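PDB 4YYF: beta-N-acetylhexosaminidase from Mycobacterium smegmatis, which probably catalyses the hydrolysis of terminal non-reducing N-acetyl-D-hexosamine residues from N-acetyl-beta-D-hexosaminides, as a member of glycosyl hydrolase family 3. Local coordinates for residues S122-A127 / G171-F175; H204-H208 / M252-L257. The protein carries 1 engineered substitution. One frame throughout, in Å; residues are numbered along the deposited sequence.

How the contacts relate
Contact 1 precedes contact 2 along the chain, and both belong to the family 3 N-terminal domain, a TIM barrel. Three of the four segments lie at or beyond the ends of successive, parallel-paired barrel strands: 171-175 follows strand 153-154, 204-208 forms the end of strand 199-205 and the turn after it, and 252-257 follows strand 246-249; helix 123-129 supplies the fourth. The contact centres are 21 Å apart, but Arg173 of contact 1 packs on His204 of contact 2, NH2 to CE1 3.6 Å. One bound acetate lies near both. Asp160 accepts from Ser174 OG at its backbone O and bonds His204 ND1 and His208 N through its carboxylate, tying the loops together at one barrel end.

Contact 1: residues S122-A127 / G171-F175; sequences SARELA and GDRSF. With ACT (acetate ion), chain D.
Ala123 sets its methyl group squarely on the ring of Phe175, CB lying 3.5 Å from the ring centroid and only 5° off its normal, a CH-pi contact. Leu126 CD1 and Ala127 CB come to the edge of the same ring, so the first turn of the helix holds it from a face and along its rim. Beside this apolar patch, Arg124 N donates to Asp172 O (3.1 Å, N-H...O 159°), tying the start of the helix to the 3-10 turn at 172-173. The Arg124 side chain runs extended and then bends at chi3 (-73°), which lays its guanidinium face over the Gly171-Asp172 peptide, with NH2 3.5 Å from Gly171 O. Ala164 O accepts a bond from that NH2, while a water in the guanidinium plane accepts from Arg124 NE (2.9 Å) and donates to Ser174 O.

Ser122 is the N-cap: its OG accepts from Glu125 N at 3.1 Å. The same hydroxyl reaches a second water, which donates to Asp172 OD2 (2.6 Å), while Asp172 OD1 forms a salt bridge with Arg109. Arg173 points the other way, paired with Glu106, and its NH1 donates to an acetate oxygen, OXT, at 2.8 Å; the ion probably came from the crystallisation liquor.

The contact thus pins the loop between strand 153-154 and helix 179-196 against helix 123-129. Phe175 continues onto Tyr185, Ala186 and Tyr189 of helix 179-196, and Leu126 onto Val135 and Ile138 of helix 132-148.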
# COMPACT_ATOMS: atom_id res chain seq x y z
N SER A 122 10.66 -15.54 7.21
CA SER A 122 10.59 -14.09 7.28
C SER A 122 11.63 -13.47 6.35
O SER A 122 12.59 -14.14 5.95
CB SER A 122 10.91 -13.64 8.70
OG SER A 122 12.26 -13.95 8.99
N ALA A 123 11.45 -12.19 6.04
CA ALA A 123 12.39 -11.44 5.21
C ALA A 123 13.80 -11.53 5.76
O ALA A 123 14.78 -11.68 5.02
CB ALA A 123 11.96 -9.97 5.14
N ARG A 124 13.92 -11.41 7.08
CA ARG A 124 15.22 -11.45 7.72
C ARG A 124 15.90 -12.82 7.57
O ARG A 124 17.10 -12.91 7.30
CB ARG A 124 15.09 -11.10 9.20
CG ARG A 124 16.37 -11.27 9.99
CD ARG A 124 16.17 -10.85 11.42
NE ARG A 124 16.07 -9.40 11.54
CZ ARG A 124 15.72 -8.77 12.66
NH1 ARG A 124 15.40 -9.47 13.74
NH2 ARG A 124 15.67 -7.45 12.70
N GLU A 125 15.12 -13.88 7.74
CA GLU A 125 15.65 -15.23 7.59
C GLU A 125 16.04 -15.51 6.13
O GLU A 125 17.03 -16.19 5.86
CB GLU A 125 14.65 -16.26 8.11
CG GLU A 125 15.19 -17.69 8.21
CD GLU A 125 16.17 -17.91 9.37
OE1 GLU A 125 16.71 -16.92 9.94
OE2 GLU A 125 16.42 -19.09 9.72
N LEU A 126 15.28 -14.97 5.19
CA LEU A 126 15.63 -15.14 3.78
C LEU A 126 17.00 -14.52 3.50
O LEU A 126 17.84 -15.12 2.82
CB LEU A 126 14.58 -14.49 2.89
CG LEU A 126 13.23 -15.20 2.79
CD1 LEU A 126 12.34 -14.45 1.80
CD2 LEU A 126 13.43 -16.65 2.33
N ALA A 127 17.22 -13.33 4.03
CA ALA A 127 18.47 -12.63 3.77
C ALA A 127 19.65 -13.38 4.39
O ALA A 127 20.77 -13.30 3.90
CB ALA A 127 18.41 -11.20 4.26
N GLY A 171 10.88 -5.48 12.85
CA GLY A 171 11.63 -6.66 13.27
C GLY A 171 12.00 -7.56 12.11
O GLY A 171 12.54 -7.09 11.10
N ASP A 172 11.70 -8.86 12.21
CA ASP A 172 12.10 -9.81 11.15
C ASP A 172 11.39 -9.61 9.81
O ASP A 172 11.66 -10.34 8.84
CB ASP A 172 12.02 -11.27 11.64
CG ASP A 172 10.60 -11.75 11.90
OD1 ASP A 172 9.62 -11.07 11.52
OD2 ASP A 172 10.47 -12.86 12.47
N ARG A 173 10.49 -8.63 9.73
CA ARG A 173 9.87 -8.28 8.46
C ARG A 173 10.84 -7.49 7.58
O ARG A 173 10.59 -7.26 6.40
CB ARG A 173 8.61 -7.44 8.68
CG ARG A 173 7.49 -8.16 9.42
CD ARG A 173 6.43 -7.14 9.85
NE ARG A 173 5.74 -6.53 8.71
CZ ARG A 173 5.02 -5.41 8.78
NH1 ARG A 173 4.92 -4.76 9.93
NH2 ARG A 173 4.39 -4.95 7.71
N SER A 174 11.95 -7.05 8.17
CA SER A 174 12.97 -6.30 7.43
C SER A 174 14.07 -7.22 6.92
O SER A 174 14.50 -8.13 7.62
CB SER A 174 13.60 -5.24 8.33
OG SER A 174 14.86 -4.84 7.80
N PHE A 175 14.54 -6.97 5.70
CA PHE A 175 15.61 -7.77 5.12
C PHE A 175 16.98 -7.51 5.75
O PHE A 175 17.91 -8.26 5.51
CB PHE A 175 15.69 -7.58 3.59
CG PHE A 175 14.59 -8.27 2.84
CD1 PHE A 175 14.67 -9.64 2.57
CD2 PHE A 175 13.47 -7.57 2.43
CE1 PHE A 175 13.66 -10.28 1.87
CE2 PHE A 175 12.45 -8.20 1.74
CZ PHE A 175 12.54 -9.57 1.47
C ACT D . 2.80 -1.50 9.51
O ACT D . 1.68 -1.21 9.02
OXT ACT D . 3.02 -2.71 9.70
CH3 ACT D . 3.82 -0.46 9.87
O HOH W 1 12.44 -14.53 12.07
O HOH W 2 16.48 -7.27 9.68

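Contact 2: residues H204-H208 / M252-L257; sequences HFPGH and MQVPGL
Met252, present as selenomethionine, lies across the ring of His208 and makes two aromatic contacts. Its CG sits over one face, 4.0 Å from the ring centroid and 20° off the normal, a CH-pi contact displaced toward the rim. The selenium comes in obliquely, with SE 3.5 Å from His208 CD2. On the polar side, His208 NE2 bonds to Ser215 OG, which restrains the imidazole's rotation. Ser215 lies in the Asp-Ser-His segment that in NagZ-type enzymes forms the mobile catalytic loop, so His208 probably links this packing to that loop.

Apolar contacts carry the rest. Bends at chi2 (86°) and chi3 (40°) curl the end of Met252 back, placing CE 3.6 Å from Pro206 CD. The backbone oxygens of His204 and Phe205 line that same side of the methyl; Gly207 O approaches CE from another, at 3.6 Å. The neighbouring ring carbon, Pro206 CG, meets Val254 CG2 at 3.7 Å and, more loosely, Leu257 CD2 at 4.3 Å. A type II beta turn, with Pro255 and Gly256 at its corners, brings Val254 and Leu257 to the same proline.

Within a NagZ-like His-Phe-Pro-Gly-His run, cis peptides precede His204 and Pro206; the second shapes the tight turn at 204-207, which carries a weak Gly207 N to His204 O bond. The imidazole of His204 leads away from 252-257, its ND1 bonded to Asp160.

The contact packs the turn ending strand 199-205 against the loop from strand 246-249 to helix 267-275. Leu228 of helix 225-229 touches both Pro206 and Val254, and Leu257 rests on Ala268 of helix 267-275.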
# COMPACT_ATOMS: atom_id res chain seq x y z
N HIS A 204 7.82 0.96 4.60
CA HIS A 204 6.81 2.01 4.79
C HIS A 204 7.51 3.39 4.71
O HIS A 204 8.19 3.80 5.65
CB HIS A 204 6.13 1.87 6.17
CG HIS A 204 5.51 0.52 6.42
ND1 HIS A 204 6.24 -0.57 6.86
CD2 HIS A 204 4.23 0.09 6.33
CE1 HIS A 204 5.45 -1.61 7.00
NE2 HIS A 204 4.21 -1.24 6.68
N PHE A 205 7.33 4.10 3.60
CA PHE A 205 8.03 5.36 3.32
C PHE A 205 7.66 6.48 4.31
O PHE A 205 6.48 6.64 4.65
CB PHE A 205 7.70 5.79 1.88
CG PHE A 205 8.45 7.00 1.39
CD1 PHE A 205 7.94 8.28 1.59
CD2 PHE A 205 9.63 6.85 0.67
CE1 PHE A 205 8.62 9.40 1.11
CE2 PHE A 205 10.31 7.97 0.18
CZ PHE A 205 9.80 9.25 0.40
N PRO A 206 8.65 7.29 4.75
CA PRO A 206 10.09 7.24 4.44
C PRO A 206 10.91 6.36 5.38
O PRO A 206 12.13 6.54 5.46
CB PRO A 206 10.51 8.70 4.63
CG PRO A 206 9.62 9.17 5.77
CD PRO A 206 8.28 8.52 5.47
N GLY A 207 10.27 5.45 6.10
CA GLY A 207 11.02 4.49 6.90
C GLY A 207 10.50 4.26 8.31
O GLY A 207 10.57 5.15 9.15
N HIS A 208 10.01 3.05 8.57
CA HIS A 208 9.44 2.70 9.88
C HIS A 208 10.47 1.93 10.71
O HIS A 208 10.28 1.68 11.91
CB HIS A 208 8.18 1.83 9.69
CG HIS A 208 7.23 1.86 10.84
ND1 HIS A 208 7.60 1.58 12.15
CD2 HIS A 208 5.90 2.12 10.90
CE1 HIS A 208 6.55 1.68 12.94
NE2 HIS A 208 5.50 2.01 12.20
N MSE A 252 4.37 7.30 10.58
CA MSE A 252 5.35 7.87 11.51
C MSE A 252 5.41 9.38 11.37
O MSE A 252 5.17 9.91 10.29
CB MSE A 252 6.75 7.32 11.22
CG MSE A 252 6.87 5.81 11.10
SE MSE A 252 6.50 5.13 9.30
CE MSE A 252 7.36 6.49 8.24
N GLN A 253 5.71 10.06 12.47
CA GLN A 253 6.05 11.48 12.42
C GLN A 253 7.55 11.60 12.16
O GLN A 253 8.34 10.91 12.81
CB GLN A 253 5.69 12.15 13.75
CG GLN A 253 4.20 12.09 14.07
CD GLN A 253 3.91 12.30 15.54
OE1 GLN A 253 4.23 13.35 16.10
NE2 GLN A 253 3.30 11.30 16.17
N VAL A 254 7.93 12.46 11.23
CA VAL A 254 9.35 12.61 10.87
C VAL A 254 9.86 14.02 11.18
O VAL A 254 9.44 14.98 10.54
CB VAL A 254 9.56 12.36 9.35
CG1 VAL A 254 11.05 12.43 8.98
CG2 VAL A 254 8.94 11.04 8.91
N PRO A 255 10.78 14.15 12.17
CA PRO A 255 11.36 15.46 12.48
C PRO A 255 12.10 16.02 11.27
O PRO A 255 12.82 15.28 10.61
CB PRO A 255 12.35 15.16 13.62
CG PRO A 255 11.91 13.83 14.18
CD PRO A 255 11.35 13.08 13.00
N GLY A 256 11.91 17.31 10.98
CA GLY A 256 12.53 17.93 9.82
C GLY A 256 11.78 17.66 8.53
O GLY A 256 12.21 18.07 7.46
N LEU A 257 10.65 16.96 8.62
CA LEU A 257 9.84 16.69 7.43
C LEU A 257 8.35 16.94 7.68
O LEU A 257 7.75 17.78 7.01
CB LEU A 257 10.06 15.27 6.91
CG LEU A 257 9.25 14.90 5.65
CD1 LEU A 257 9.74 15.71 4.44
CD2 LEU A 257 9.31 13.39 5.35